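Local coordinates for acyl-coa oxidase (Arabidopsis thaliana, PDB 1W07) that catalyses the FAD-dependent desaturation of long- and medium-chain acyl-CoAs to 2-trans-enoyl-CoAs in peroxisomal beta-oxidation, passing electrons to oxygen to give hydrogen peroxide, at the interface of chains A and B. Sequence-based numbering; all coordinates share one arbitrary frame. Chains: chain A/B, Acyl-coa oxidase.

Contact 1: the interface of chains A and B. Residues chain A 62, 66, 98, 132, 181-182, 184, 209, 214; chain B 642-644, 646-647, 651, 655.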
ATOM      1  N   PHE A  62      21.482  11.743   5.181  1.00 15.92           N
ATOM      2  CA  PHE A  62      22.225  10.960   6.166  1.00 18.86           C
ATOM      3  C   PHE A  62      23.012  11.868   7.130  1.00 17.98           C
ATOM      4  O   PHE A  62      22.925  11.726   8.354  1.00 21.28           O
ATOM      5  CB  PHE A  62      23.174  10.002   5.447  1.00 18.23           C
ATOM      6  CG  PHE A  62      23.873   9.053   6.361  1.00 22.15           C
ATOM      7  CD1 PHE A  62      23.166   8.057   7.028  1.00 21.65           C
ATOM      8  CD2 PHE A  62      25.241   9.182   6.594  1.00 20.10           C
ATOM      9  CE1 PHE A  62      23.804   7.201   7.918  1.00 23.60           C
ATOM     10  CE2 PHE A  62      25.888   8.333   7.484  1.00 24.95           C
ATOM     11  CZ  PHE A  62      25.169   7.341   8.148  1.00 21.97           C
ATOM     12  N   LEU A  66      22.870  12.415  11.227  1.00 13.69           N
ATOM     13  CA  LEU A  66      23.965  12.314  12.195  1.00 18.54           C
ATOM     14  C   LEU A  66      23.947  13.544  13.092  1.00 17.46           C
ATOM     15  O   LEU A  66      24.147  13.440  14.299  1.00 20.51           O
ATOM     16  CB  LEU A  66      25.328  12.192  11.491  1.00 14.20           C
ATOM     17  CG  LEU A  66      25.555  10.956  10.603  1.00 18.69           C
ATOM     18  CD1 LEU A  66      26.964  11.000  10.009  1.00 18.36           C
ATOM     19  CD2 LEU A  66      25.351   9.671  11.409  1.00 16.33           C
ATOM     20  N   TYR A  98      20.859   5.175  13.344  1.00 14.08           N
ATOM     21  CA  TYR A  98      21.650   4.110  13.956  1.00 17.04           C
ATOM     22  C   TYR A  98      21.385   3.972  15.458  1.00 17.02           C
ATOM     23  O   TYR A  98      21.496   2.877  16.013  1.00 18.83           O
ATOM     24  CB  TYR A  98      23.152   4.362  13.701  1.00 15.40           C
ATOM     25  CG  TYR A  98      23.711   5.566  14.435  1.00 19.38           C
ATOM     26  CD1 TYR A  98      24.174   5.454  15.749  1.00 16.32           C
ATOM     27  CD2 TYR A  98      23.708   6.835  13.844  1.00 18.15           C
ATOM     28  CE1 TYR A  98      24.608   6.581  16.461  1.00 16.70           C
ATOM     29  CE2 TYR A  98      24.148   7.963  14.547  1.00 16.79           C
ATOM     30  CZ  TYR A  98      24.595   7.823  15.859  1.00 17.69           C
ATOM     31  OH  TYR A  98      25.026   8.928  16.557  1.00 16.38           O
ATOM     32  N   ILE A 132      29.673   2.331  19.216  1.00 20.86           N
ATOM     33  CA  ILE A 132      28.356   2.318  18.569  1.00 20.58           C
ATOM     34  C   ILE A 132      28.157   0.936  17.949  1.00 18.92           C
ATOM     35  O   ILE A 132      28.923   0.506  17.076  1.00 17.47           O
ATOM     36  CB  ILE A 132      28.246   3.404  17.481  1.00 22.62           C
ATOM     37  CG1 ILE A 132      28.564   4.779  18.097  1.00 22.99           C
ATOM     38  CG2 ILE A 132      26.843   3.402  16.879  1.00 17.52           C
ATOM     39  CD1 ILE A 132      28.589   5.936  17.109  1.00 18.58           C
ATOM     40  N   LYS A 181      27.441   2.610   7.805  1.00 16.88           N
ATOM     41  CA  LYS A 181      28.493   3.622   7.951  1.00 19.42           C
ATOM     42  C   LYS A 181      28.824   4.052   9.389  1.00 17.79           C
ATOM     43  O   LYS A 181      29.902   4.593   9.629  1.00 18.48           O
ATOM     44  CB  LYS A 181      28.065   4.880   7.177  1.00 19.06           C
ATOM     45  CG  LYS A 181      27.737   4.671   5.702  1.00 18.51           C
ATOM     46  CD  LYS A 181      28.975   4.312   4.898  1.00 17.36           C
ATOM     47  CE  LYS A 181      28.617   3.858   3.491  1.00 16.61           C
ATOM     48  NZ  LYS A 181      29.823   3.371   2.768  1.00 14.45           N
ATOM     49  N   VAL A 182      27.904   3.822  10.333  1.00 18.91           N
ATOM     50  CA  VAL A 182      28.102   4.282  11.712  1.00 15.79           C
ATOM     51  C   VAL A 182      28.763   3.339  12.711  1.00 18.40           C
ATOM     52  O   VAL A 182      29.822   3.641  13.247  1.00 19.66           O
ATOM     53  CB  VAL A 182      26.765   4.755  12.357  1.00 15.97           C
ATOM     54  CG1 VAL A 182      27.034   5.422  13.713  1.00 15.21           C
ATOM     55  CG2 VAL A 182      26.083   5.741  11.457  1.00 16.78           C
ATOM     56  N   THR A 184      30.742   1.006  15.123  1.00 20.41           N
ATOM     57  CA  THR A 184      32.158   0.656  15.244  1.00 22.79           C
ATOM     58  C   THR A 184      32.243  -0.820  15.647  1.00 24.48           C
ATOM     59  O   THR A 184      33.261  -1.480  15.430  1.00 25.09           O
ATOM     60  CB  THR A 184      32.851   1.502  16.334  1.00 20.50           C
ATOM     61  OG1 THR A 184      32.277   1.196  17.612  1.00 20.07           O
ATOM     62  CG2 THR A 184      32.683   2.986  16.047  1.00 16.74           C
ATOM     63  N   ARG A 209      35.111  -1.189  12.839  1.00 19.64           N
ATOM     64  CA  ARG A 209      35.901  -0.021  12.471  1.00 22.36           C
ATOM     65  C   ARG A 209      36.814   0.440  13.594  1.00 21.26           C
ATOM     66  O   ARG A 209      36.530   0.218  14.770  1.00 20.02           O
ATOM     67  CB  ARG A 209      34.964   1.140  12.099  1.00 22.37           C
ATOM     68  CG  ARG A 209      34.076   0.907  10.871  1.00 16.17           C
ATOM     69  CD  ARG A 209      33.049   2.031  10.722  1.00 17.68           C
ATOM     70  NE  ARG A 209      32.163   1.828   9.572  1.00 20.88           N
ATOM     71  CZ  ARG A 209      32.422   2.239   8.334  1.00 22.53           C
ATOM     72  NH1 ARG A 209      33.553   2.886   8.057  1.00 20.62           N
ATOM     73  NH2 ARG A 209      31.542   2.006   7.372  1.00 22.07           N
ATOM     74  N   HIS A 214      37.874   5.562  12.177  1.00 28.87           N
ATOM     75  CA  HIS A 214      36.625   4.978  11.687  1.00 28.02           C
ATOM     76  C   HIS A 214      36.809   4.101  10.449  1.00 26.71           C
ATOM     77  O   HIS A 214      35.832   3.698   9.811  1.00 23.72           O
ATOM     78  CB  HIS A 214      35.615   6.085  11.366  1.00 24.37           C
ATOM     79  CG  HIS A 214      34.190   5.662  11.519  1.00 23.89           C
ATOM     80  ND1 HIS A 214      33.636   5.347  12.743  1.00 21.84           N
ATOM     81  CD2 HIS A 214      33.207   5.489  10.605  1.00 23.74           C
ATOM     82  CE1 HIS A 214      32.373   5.001  12.575  1.00 24.69           C
ATOM     83  NE2 HIS A 214      32.086   5.078  11.287  1.00 25.35           N
TER
ATOM     84  N   VAL B 642      33.900   4.814   2.609  1.00 19.93           N
ATOM     85  CA  VAL B 642      33.637   3.962   3.765  1.00 23.25           C
ATOM     86  C   VAL B 642      33.368   4.792   5.002  1.00 22.00           C
ATOM     87  O   VAL B 642      32.621   4.379   5.882  1.00 23.33           O
ATOM     88  CB  VAL B 642      34.816   3.001   4.056  1.00 21.50           C
ATOM     89  CG1 VAL B 642      34.960   2.021   2.912  1.00 21.06           C
ATOM     90  CG2 VAL B 642      36.105   3.804   4.283  1.00 22.66           C
ATOM     91  N   VAL B 643      33.998   5.961   5.069  1.00 24.46           N
ATOM     92  CA  VAL B 643      33.803   6.879   6.183  1.00 23.52           C
ATOM     93  C   VAL B 643      32.814   7.939   5.711  1.00 26.16           C
ATOM     94  O   VAL B 643      33.119   8.740   4.829  1.00 26.04           O
ATOM     95  CB  VAL B 643      35.112   7.573   6.588  1.00 26.18           C
ATOM     96  CG1 VAL B 643      34.837   8.592   7.680  1.00 27.60           C
ATOM     97  CG2 VAL B 643      36.113   6.547   7.068  1.00 25.80           C
ATOM     98  N   PRO B 644      31.609   7.969   6.309  1.00 25.41           N
ATOM     99  CA  PRO B 644      30.555   8.917   5.955  1.00 26.07           C
ATOM    100  C   PRO B 644      30.861  10.387   6.236  1.00 26.59           C
ATOM    101  O   PRO B 644      31.527  10.723   7.218  1.00 24.20           O
ATOM    102  CB  PRO B 644      29.366   8.417   6.768  1.00 25.82           C
ATOM    103  CG  PRO B 644      30.030   7.939   8.032  1.00 23.37           C
ATOM    104  CD  PRO B 644      31.232   7.178   7.500  1.00 24.94           C
ATOM    105  N   GLY B 646      30.260  13.690   7.726  1.00 22.15           N
ATOM    106  CA  GLY B 646      29.528  14.070   8.916  1.00 23.33           C
ATOM    107  C   GLY B 646      30.130  13.337  10.102  1.00 22.31           C
ATOM    108  O   GLY B 646      29.845  13.638  11.262  1.00 23.83           O
ATOM    109  N   TYR B 647      30.964  12.352   9.800  1.00 23.64           N
ATOM    110  CA  TYR B 647      31.635  11.560  10.824  1.00 26.94           C
ATOM    111  C   TYR B 647      32.451  12.444  11.775  1.00 25.04           C
ATOM    112  O   TYR B 647      32.315  12.349  12.999  1.00 24.74           O
ATOM    113  CB  TYR B 647      32.565  10.551  10.158  1.00 27.15           C
ATOM    114  CG  TYR B 647      33.757  10.161  11.002  1.00 29.41           C
ATOM    115  CD1 TYR B 647      33.609   9.360  12.130  1.00 31.35           C
ATOM    116  CD2 TYR B 647      35.031  10.614  10.678  1.00 31.71           C
ATOM    117  CE1 TYR B 647      34.701   9.018  12.919  1.00 31.52           C
ATOM    118  CE2 TYR B 647      36.133  10.281  11.452  1.00 33.21           C
ATOM    119  CZ  TYR B 647      35.957   9.483  12.579  1.00 33.63           C
ATOM    120  OH  TYR B 647      37.028   9.174  13.383  1.00 31.76           O
ATOM    121  N   LEU B 651      29.989  12.217  14.654  1.00 22.88           N
ATOM    122  CA  LEU B 651      30.256  10.887  15.191  1.00 26.27           C
ATOM    123  C   LEU B 651      31.485  10.860  16.100  1.00 29.02           C
ATOM    124  O   LEU B 651      31.421  10.337  17.217  1.00 26.59           O
ATOM    125  CB  LEU B 651      30.432   9.870  14.055  1.00 25.32           C
ATOM    126  CG  LEU B 651      29.150   9.504  13.287  1.00 26.48           C
ATOM    127  CD1 LEU B 651      29.460   8.582  12.104  1.00 19.81           C
ATOM    128  CD2 LEU B 651      28.183   8.844  14.260  1.00 23.75           C
ATOM    129  N   LEU B 655      31.823   9.697  20.193  1.00 36.47           N
ATOM    130  CA  LEU B 655      32.681   8.581  20.572  1.00 38.24           C
ATOM    131  C   LEU B 655      33.819   9.004  21.492  1.00 38.69           C
ATOM    132  O   LEU B 655      34.493   8.153  22.066  1.00 40.66           O
ATOM    133  CB  LEU B 655      33.258   7.914  19.314  1.00 36.70           C
ATOM    134  CG  LEU B 655      32.276   7.127  18.431  1.00 37.68           C
ATOM    135  CD1 LEU B 655      32.864   6.938  17.031  1.00 34.00           C
ATOM    136  CD2 LEU B 655      31.952   5.783  19.095  1.00 35.99           C
TER

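Contact 2: the interface of chains A and B. Residues chain A 174, 181, 223-226, 241; chain B 405, 629-630, 633-634, 636, 639.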
ATOM      1  N   TRP A 174      23.093  -8.512   5.737  1.00 14.89           N
ATOM      2  CA  TRP A 174      22.330  -7.625   4.869  1.00 11.55           C
ATOM      3  C   TRP A 174      21.052  -7.153   5.594  1.00 12.80           C
ATOM      4  O   TRP A 174      20.245  -7.967   6.032  1.00 15.25           O
ATOM      5  CB  TRP A 174      21.964  -8.398   3.588  1.00 11.11           C
ATOM      6  CG  TRP A 174      21.459  -7.560   2.438  1.00 11.89           C
ATOM      7  CD1 TRP A 174      20.189  -7.107   2.243  1.00 16.04           C
ATOM      8  CD2 TRP A 174      22.242  -7.037   1.348  1.00 17.11           C
ATOM      9  NE1 TRP A 174      20.125  -6.334   1.102  1.00 19.26           N
ATOM     10  CE2 TRP A 174      21.369  -6.272   0.535  1.00 17.86           C
ATOM     11  CE3 TRP A 174      23.589  -7.142   0.981  1.00 15.30           C
ATOM     12  CZ2 TRP A 174      21.803  -5.616  -0.622  1.00 17.26           C
ATOM     13  CZ3 TRP A 174      24.030  -6.478  -0.176  1.00 16.10           C
ATOM     14  CH2 TRP A 174      23.135  -5.727  -0.960  1.00 14.36           C
ATOM     15  N   LYS A 181      27.441   2.610   7.805  1.00 16.88           N
ATOM     16  CA  LYS A 181      28.493   3.622   7.951  1.00 19.42           C
ATOM     17  C   LYS A 181      28.824   4.052   9.389  1.00 17.79           C
ATOM     18  O   LYS A 181      29.902   4.593   9.629  1.00 18.48           O
ATOM     19  CB  LYS A 181      28.065   4.880   7.177  1.00 19.06           C
ATOM     20  CG  LYS A 181      27.737   4.671   5.702  1.00 18.51           C
ATOM     21  CD  LYS A 181      28.975   4.312   4.898  1.00 17.36           C
ATOM     22  CE  LYS A 181      28.617   3.858   3.491  1.00 16.61           C
ATOM     23  NZ  LYS A 181      29.823   3.371   2.768  1.00 14.45           N
ATOM     24  N   GLY A 223      29.230  -1.659   4.041  1.00 21.23           N
ATOM     25  CA  GLY A 223      28.664  -0.583   3.254  1.00 17.35           C
ATOM     26  C   GLY A 223      27.151  -0.540   3.380  1.00 18.98           C
ATOM     27  O   GLY A 223      26.546  -1.386   4.058  1.00 17.41           O
ATOM     28  N   ASP A 224      26.551   0.446   2.719  1.00 15.20           N
ATOM     29  CA  ASP A 224      25.109   0.622   2.739  1.00 14.47           C
ATOM     30  C   ASP A 224      24.465  -0.205   1.627  1.00 11.86           C
ATOM     31  O   ASP A 224      25.021  -0.333   0.531  1.00 14.74           O
ATOM     32  CB  ASP A 224      24.776   2.105   2.592  1.00 16.83           C
ATOM     33  CG  ASP A 224      23.285   2.371   2.598  1.00 20.61           C
ATOM     34  OD1 ASP A 224      22.674   2.383   1.504  1.00 17.42           O
ATOM     35  OD2 ASP A 224      22.722   2.543   3.702  1.00 18.68           O
ATOM     36  N   ILE A 225      23.291  -0.768   1.904  1.00 12.59           N
ATOM     37  CA  ILE A 225      22.636  -1.622   0.906  1.00 13.30           C
ATOM     38  C   ILE A 225      21.850  -0.910  -0.181  1.00 14.14           C
ATOM     39  O   ILE A 225      21.358  -1.553  -1.118  1.00 14.14           O
ATOM     40  CB  ILE A 225      21.702  -2.665   1.556  1.00 12.70           C
ATOM     41  CG1 ILE A 225      20.574  -1.972   2.339  1.00 12.68           C
ATOM     42  CG2 ILE A 225      22.513  -3.572   2.458  1.00 14.35           C
ATOM     43  CD1 ILE A 225      19.496  -2.973   2.775  1.00 11.83           C
ATOM     44  N   GLY A 226      21.723   0.406  -0.063  1.00 12.57           N
ATOM     45  CA  GLY A 226      21.016   1.133  -1.090  1.00 13.64           C
ATOM     46  C   GLY A 226      19.752   1.843  -0.668  1.00 12.02           C
ATOM     47  O   GLY A 226      19.310   1.742   0.483  1.00 11.81           O
ATOM     48  N   PHE A 241      25.517  -3.964   4.749  1.00 13.06           N
ATOM     49  CA  PHE A 241      25.937  -5.316   4.510  1.00 14.42           C
ATOM     50  C   PHE A 241      27.297  -5.410   5.184  1.00 16.79           C
ATOM     51  O   PHE A 241      27.914  -4.388   5.504  1.00 12.79           O
ATOM     52  CB  PHE A 241      26.010  -5.617   3.010  1.00 12.58           C
ATOM     53  CG  PHE A 241      26.957  -4.744   2.250  1.00 14.48           C
ATOM     54  CD1 PHE A 241      28.319  -5.029   2.214  1.00 16.48           C
ATOM     55  CD2 PHE A 241      26.477  -3.649   1.546  1.00 15.57           C
ATOM     56  CE1 PHE A 241      29.196  -4.227   1.474  1.00 15.86           C
ATOM     57  CE2 PHE A 241      27.341  -2.843   0.807  1.00 17.78           C
ATOM     58  CZ  PHE A 241      28.704  -3.136   0.773  1.00 16.01           C
TER
ATOM     59  N   LEU B 405      13.748  -2.739  -0.779  1.00 14.93           N
ATOM     60  CA  LEU B 405      14.783  -2.006  -1.504  1.00 16.92           C
ATOM     61  C   LEU B 405      14.249  -1.448  -2.811  1.00 14.60           C
ATOM     62  O   LEU B 405      13.588  -2.154  -3.574  1.00 14.33           O
ATOM     63  CB  LEU B 405      15.971  -2.918  -1.819  1.00 16.70           C
ATOM     64  CG  LEU B 405      17.041  -3.049  -0.729  1.00 18.10           C
ATOM     65  CD1 LEU B 405      18.034  -4.153  -1.092  1.00 18.33           C
ATOM     66  CD2 LEU B 405      17.731  -1.704  -0.575  1.00 18.41           C
ATOM     67  N   LEU B 629      22.089  -7.842  -6.310  1.00 17.19           N
ATOM     68  CA  LEU B 629      21.675  -6.967  -5.219  1.00 17.84           C
ATOM     69  C   LEU B 629      22.920  -6.273  -4.688  1.00 18.74           C
ATOM     70  O   LEU B 629      22.901  -5.077  -4.405  1.00 20.19           O
ATOM     71  CB  LEU B 629      21.018  -7.762  -4.086  1.00 15.35           C
ATOM     72  CG  LEU B 629      19.497  -7.990  -4.169  1.00 15.04           C
ATOM     73  CD1 LEU B 629      19.049  -8.957  -3.074  1.00 12.80           C
ATOM     74  CD2 LEU B 629      18.764  -6.657  -4.031  1.00 11.50           C
ATOM     75  N   PHE B 630      23.999  -7.043  -4.551  1.00 18.26           N
ATOM     76  CA  PHE B 630      25.266  -6.525  -4.059  1.00 18.55           C
ATOM     77  C   PHE B 630      25.793  -5.489  -5.048  1.00 17.06           C
ATOM     78  O   PHE B 630      26.207  -4.402  -4.665  1.00 18.98           O
ATOM     79  CB  PHE B 630      26.271  -7.679  -3.869  1.00 20.48           C
ATOM     80  CG  PHE B 630      27.626  -7.235  -3.381  1.00 26.46           C
ATOM     81  CD1 PHE B 630      27.764  -6.607  -2.146  1.00 30.17           C
ATOM     82  CD2 PHE B 630      28.760  -7.409  -4.172  1.00 32.46           C
ATOM     83  CE1 PHE B 630      29.011  -6.157  -1.711  1.00 31.96           C
ATOM     84  CE2 PHE B 630      30.014  -6.961  -3.745  1.00 33.39           C
ATOM     85  CZ  PHE B 630      30.136  -6.332  -2.511  1.00 32.44           C
ATOM     86  N   ALA B 633      23.889  -2.207  -4.683  1.00 15.16           N
ATOM     87  CA  ALA B 633      24.193  -1.498  -3.441  1.00 16.21           C
ATOM     88  C   ALA B 633      25.411  -0.611  -3.596  1.00 14.42           C
ATOM     89  O   ALA B 633      25.431   0.516  -3.107  1.00 16.20           O
ATOM     90  CB  ALA B 633      24.420  -2.488  -2.309  1.00 13.91           C
ATOM     91  N   LEU B 634      26.428  -1.127  -4.277  1.00 16.31           N
ATOM     92  CA  LEU B 634      27.664  -0.377  -4.484  1.00 17.03           C
ATOM     93  C   LEU B 634      27.458   0.937  -5.255  1.00 19.68           C
ATOM     94  O   LEU B 634      28.264   1.857  -5.119  1.00 20.16           O
ATOM     95  CB  LEU B 634      28.679  -1.255  -5.219  1.00 14.90           C
ATOM     96  CG  LEU B 634      28.990  -2.612  -4.575  1.00 17.48           C
ATOM     97  CD1 LEU B 634      30.008  -3.368  -5.434  1.00 17.63           C
ATOM     98  CD2 LEU B 634      29.513  -2.408  -3.154  1.00 14.17           C
ATOM     99  N   ASP B 636      25.031   3.069  -4.806  1.00 18.78           N
ATOM    100  CA  ASP B 636      24.460   4.128  -3.982  1.00 21.56           C
ATOM    101  C   ASP B 636      25.530   5.150  -3.623  1.00 21.65           C
ATOM    102  O   ASP B 636      26.659   4.789  -3.275  1.00 21.84           O
ATOM    103  CB  ASP B 636      23.854   3.555  -2.691  1.00 20.66           C
ATOM    104  CG  ASP B 636      22.870   4.508  -2.048  1.00 20.37           C
ATOM    105  OD1 ASP B 636      23.287   5.325  -1.201  1.00 17.57           O
ATOM    106  OD2 ASP B 636      21.674   4.451  -2.412  1.00 19.38           O
ATOM    107  N   ASN B 639      27.814   5.023  -0.674  1.00 17.91           N
ATOM    108  CA  ASN B 639      28.999   4.171  -0.697  1.00 17.89           C
ATOM    109  C   ASN B 639      30.159   4.794  -1.442  1.00 20.19           C
ATOM    110  O   ASN B 639      31.073   4.097  -1.869  1.00 19.51           O
ATOM    111  CB  ASN B 639      28.682   2.798  -1.278  1.00 17.49           C
ATOM    112  CG  ASN B 639      27.787   2.005  -0.373  1.00 18.22           C
ATOM    113  OD1 ASN B 639      27.989   1.989   0.839  1.00 13.49           O
ATOM    114  ND2 ASN B 639      26.786   1.349  -0.947  1.00 17.50           N
TER
HETATM  115  O   HOH W   1      20.801  -3.331  -3.256  1.00 31.53           O

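Contact 1: the interface of chains A and B
A largely apolar homodimer interface, in which the C-terminal tail of chain B packs on chain A, helps hold the two oxidase subunits together. The tail runs from a loop at B:Val642 into helix 647-655, whose B:Leu651 and B:Leu655 point into chain A. B:Leu651 has CG anti to its carbonyl carbon (chi1 -71°), and its CD2 methyl lies 3.7 Å from CG1 of A:Val182, the side chains crossing at about a right angle. That same CD2 meets the phenol end of A:Tyr98 tip to tip. One turn on, CD2 of B:Leu655 rests 3.7 Å from CG1 of A:Ile132. CB of B:Pro644 lies 3.6 Å from CE2 of A:Phe62, and the proline also packs on A:Lys181 CB.

A:His214 sets its CB over the face of the B:Tyr647 ring, toward the rim, 3.4 Å from CE1. Its NE2 donates in the ring plane to the backbone O of A:Lys181 at 2.8 Å, which fixes the imidazole's rotation. On the ring's other face lies CD of A:Arg209, whose extended chain carries NH1 to A:His214 O, almost along the C=O axis, and to B:Val642 O at 2.8 Å, from above that carbonyl plane. An alanine in place of A:Arg209 would remove this bridge and would probably loosen the tail at B:Val642 and the backing of the imidazole. The site anchors the end of one subunit on its partner.

Contact 2: the interface of chains A and B
Helix 625-635 and the 3-10 turn 637-640 of chain B, with the loop at B:Leu405, meet strands 173-174, 220-224 and 240-244 of chain A and the loop following A:Asp224. In this acyl-CoA oxidase homodimer, strands of the acyl-CoA dehydrogenase-type middle domain receive the partner's C-terminal segment.

B:Asn639 is the polar centre. Its carboxamide lies along the backbone of A:Asp224 and pairs with it twice: OD1 accepts from A:Asp224 N at 2.8 Å, and ND2 donates to A:Asp224 O at 2.9 Å, nearly straight at 174°. Both bonds use in-plane lone pairs. The side-chain amine NZ of A:Lys181 takes another lone pair of OD1 at 3.0 Å, while ND2 also donates to B:Ala633 O, the acceptor lying in the amide plane. Four bonds therefore grip the group and fix which end is oxygen. The A:Asp224 carboxylate turns back to A:Gly226 N, and its OD1 is 4.0 Å from OD1 of B:Asp636, a like-charged pair that may raise the proton affinity of one of them.

Beside this, A:Phe241, with CG in the crowded position between N and the carbonyl carbon (chi1 60°), offers a face to the edge of B:Phe630, planes 82° apart, with CE1 to CE1 at 3.7 Å. The A:Trp174 indole is backed on one face by CG2 of A:Ile225; its CH2 tip sits 3.7 Å from CB of B:Ala633, and CD1 of B:Leu405 lies at its edge. At that edge water 1, its O 2.8 Å from A:Ile225 O, also joins the backbone O of B:Leu629.

Contact 1 and contact 2 lie about 15 Å apart, measured between the centres of their C-alpha atoms. Apart from the loop at B:Leu405, contact 2 leads directly into contact 1 along the C-terminal stretch of chain B. They share A:Lys181, whose backbone and inner side chain belong to contact 1 while its amino end reaches into contact 2. Their centres are about 23 Å (contact 1) and 19 Å (contact 2) from A:Glu424, the probable catalytic base. Contact 1 probably serves assembly; contact 2, with B:Leu405 and A:Trp174 near FAD-binding residues in sequence, may also shape the cofactor's surroundings. Two-fold symmetry repeats each, giving reciprocal anchors.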